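Local coordinates for DUF4847 domain-containing protein (Bacteroides vulgatus, PDB 4ZGF) that is of unknown function but binds calcium ions and belongs to a calycin-clan family, probably with a lipocalin-like fold, at residues G64-S69 and I90-T95. Numbering follows the deposited sequence. Where two conformers were deposited one is given.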
loop_
_atom_site.group_PDB
_atom_site.type_symbol
_atom_site.label_atom_id
_atom_site.label_comp_id
_atom_site.label_asym_id
_atom_site.label_seq_id
_atom_site.Cartn_x
_atom_site.Cartn_y
_atom_site.Cartn_z
ATOM N N GLY A 64 -4.478 -10.250 14.492
ATOM C CA GLY A 64 -3.362 -10.662 13.655
ATOM C C GLY A 64 -3.743 -11.202 12.288
ATOM O O GLY A 64 -2.894 -11.746 11.603
ATOM N N THR A 65 -4.999 -11.020 11.892
ATOM C CA THR A 65 -5.450 -11.364 10.549
ATOM C C THR A 65 -5.720 -10.106 9.753
ATOM O O THR A 65 -5.911 -9.028 10.303
ATOM C CB THR A 65 -6.704 -12.260 10.557
ATOM O OG1 THR A 65 -7.835 -11.522 11.034
ATOM C CG2 THR A 65 -6.484 -13.524 11.398
ATOM N N PHE A 66 -5.750 -10.253 8.439
ATOM C CA PHE A 66 -6.238 -9.174 7.556
ATOM C C PHE A 66 -7.055 -9.762 6.432
ATOM O O PHE A 66 -6.929 -10.935 6.045
ATOM C CB PHE A 66 -5.078 -8.329 6.987
ATOM C CG PHE A 66 -4.256 -9.006 5.912
ATOM C CD1 PHE A 66 -4.639 -8.987 4.578
ATOM C CD2 PHE A 66 -3.089 -9.669 6.229
ATOM C CE1 PHE A 66 -3.887 -9.616 3.605
ATOM C CE2 PHE A 66 -2.312 -10.302 5.250
ATOM C CZ PHE A 66 -2.725 -10.269 3.942
ATOM N N THR A 67 -7.868 -8.865 5.866
ATOM C CA THR A 67 -8.537 -9.087 4.605
ATOM C C THR A 67 -8.414 -7.804 3.802
ATOM O O THR A 67 -8.108 -6.759 4.329
ATOM C CB THR A 67 -10.010 -9.453 4.764
ATOM O OG1 THR A 67 -10.685 -8.353 5.381
ATOM C CG2 THR A 67 -10.228 -10.697 5.584
ATOM N N GLY A 68 -8.634 -7.903 2.504
ATOM C CA GLY A 68 -8.591 -6.713 1.640
ATOM C C GLY A 68 -9.225 -7.028 0.323
ATOM O O GLY A 68 -9.699 -8.154 0.068
ATOM N N SER A 69 -9.238 -6.035 -0.561
ATOM C CA SER A 69 -9.903 -6.139 -1.854
ATOM C C SER A 69 -9.036 -5.515 -2.923
ATOM O O SER A 69 -8.632 -4.364 -2.776
ATOM C CB SER A 69 -11.237 -5.424 -1.771
ATOM O OG SER A 69 -11.975 -5.620 -2.959
ATOM N N ILE A 90 3.919 -9.154 6.837
ATOM C CA ILE A 90 2.637 -9.546 6.252
ATOM C C ILE A 90 2.815 -10.882 5.550
ATOM O O ILE A 90 3.860 -11.135 4.911
ATOM C CB ILE A 90 2.156 -8.439 5.287
ATOM C CG1 ILE A 90 1.888 -7.149 6.087
ATOM C CG2 ILE A 90 0.907 -8.856 4.531
ATOM C CD1 ILE A 90 1.659 -5.910 5.261
ATOM N N ASN A 91 1.795 -11.731 5.670
ATOM C CA ASN A 91 1.819 -13.096 5.104
ATOM C C ASN A 91 0.510 -13.331 4.408
ATOM O O ASN A 91 -0.557 -13.216 5.031
ATOM C CB ASN A 91 1.978 -14.112 6.239
ATOM C CG ASN A 91 2.985 -13.615 7.253
ATOM O OD1 ASN A 91 4.128 -13.312 6.899
ATOM N ND2 ASN A 91 2.543 -13.470 8.512
ATOM N N PHE A 92 0.533 -13.661 3.126
ATOM C CA PHE A 92 -0.718 -13.943 2.391
ATOM C C PHE A 92 -1.083 -15.418 2.481
ATOM O O PHE A 92 -0.249 -16.307 2.289
ATOM C CB PHE A 92 -0.579 -13.568 0.927
ATOM C CG PHE A 92 -0.590 -12.077 0.684
ATOM C CD1 PHE A 92 0.602 -11.342 0.752
ATOM C CD2 PHE A 92 -1.760 -11.409 0.363
ATOM C CE1 PHE A 92 0.576 -9.984 0.530
ATOM C CE2 PHE A 92 -1.761 -10.058 0.139
ATOM C CZ PHE A 92 -0.594 -9.343 0.219
ATOM N N THR A 93 -2.380 -15.661 2.694
ATOM C CA THR A 93 -2.973 -17.006 2.557
ATOM C C THR A 93 -3.904 -17.128 1.378
ATOM O O THR A 93 -4.176 -18.247 0.937
ATOM C CB THR A 93 -3.632 -17.463 3.859
ATOM O OG1 THR A 93 -4.609 -16.516 4.260
ATOM C CG2 THR A 93 -2.588 -17.598 4.980
ATOM N N LYS A 94 -4.420 -16.011 0.857
ATOM C CA LYS A 94 -5.307 -16.033 -0.312
ATOM C C LYS A 94 -5.024 -14.802 -1.137
ATOM O O LYS A 94 -4.973 -13.688 -0.585
ATOM C CB LYS A 94 -6.768 -16.003 0.119
ATOM C CG LYS A 94 -7.786 -15.985 -1.030
ATOM C CD LYS A 94 -9.194 -15.618 -0.536
ATOM C CE LYS A 94 -10.258 -15.559 -1.640
ATOM N NZ LYS A 94 -10.094 -14.493 -2.681
ATOM N N THR A 95 -4.888 -15.003 -2.450
ATOM C CA THR A 95 -4.841 -13.899 -3.422
ATOM C C THR A 95 -5.774 -14.262 -4.567
ATOM O O THR A 95 -5.931 -15.447 -4.915
ATOM C CB THR A 95 -3.419 -13.629 -3.941
ATOM O OG1 THR A 95 -2.863 -14.810 -4.527
ATOM C CG2 THR A 95 -2.516 -13.111 -2.839
#
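F66 drives the edge of its ring against one face of F92, a T-shaped pair with the planes at 85° and the ring centroids 5.4 Å apart. It illustrates how strands that share no hydrogen bonds can still be packed together by side chains, here with one phenylalanine at the centre. The CG of F66 sits between backbone N and carbonyl carbon (chi1 73°), which sends the ring across to strand 87-92. There F66 CZ stands 3.9 Å from F92 CD2, above the F92 ring and offset toward its rim. On the neighbouring corner the packing is closer: F66 CE2 lies 3.6 Å from I90 CG2 and 3.4 Å from the carbonyl N91 O. I58 and F60 pack on F66, L109 of helix 100-111 on I90 and F92, and I75 on both rings. The other side is looser: F92 is partly exposed, and past it the chain turns a corner at exposed T93, where a classic beta bulge sets T93 and K94 opposite E76. Replacing F66 by an alanine is likely to leave a gap between I90 and the F92 face. Strand 73-82 pairs with both strands, whose axes lie 63° apart: next-but-one packing in a strongly twisted antiparallel sheet, consistent with the lipocalin-like calycin fold.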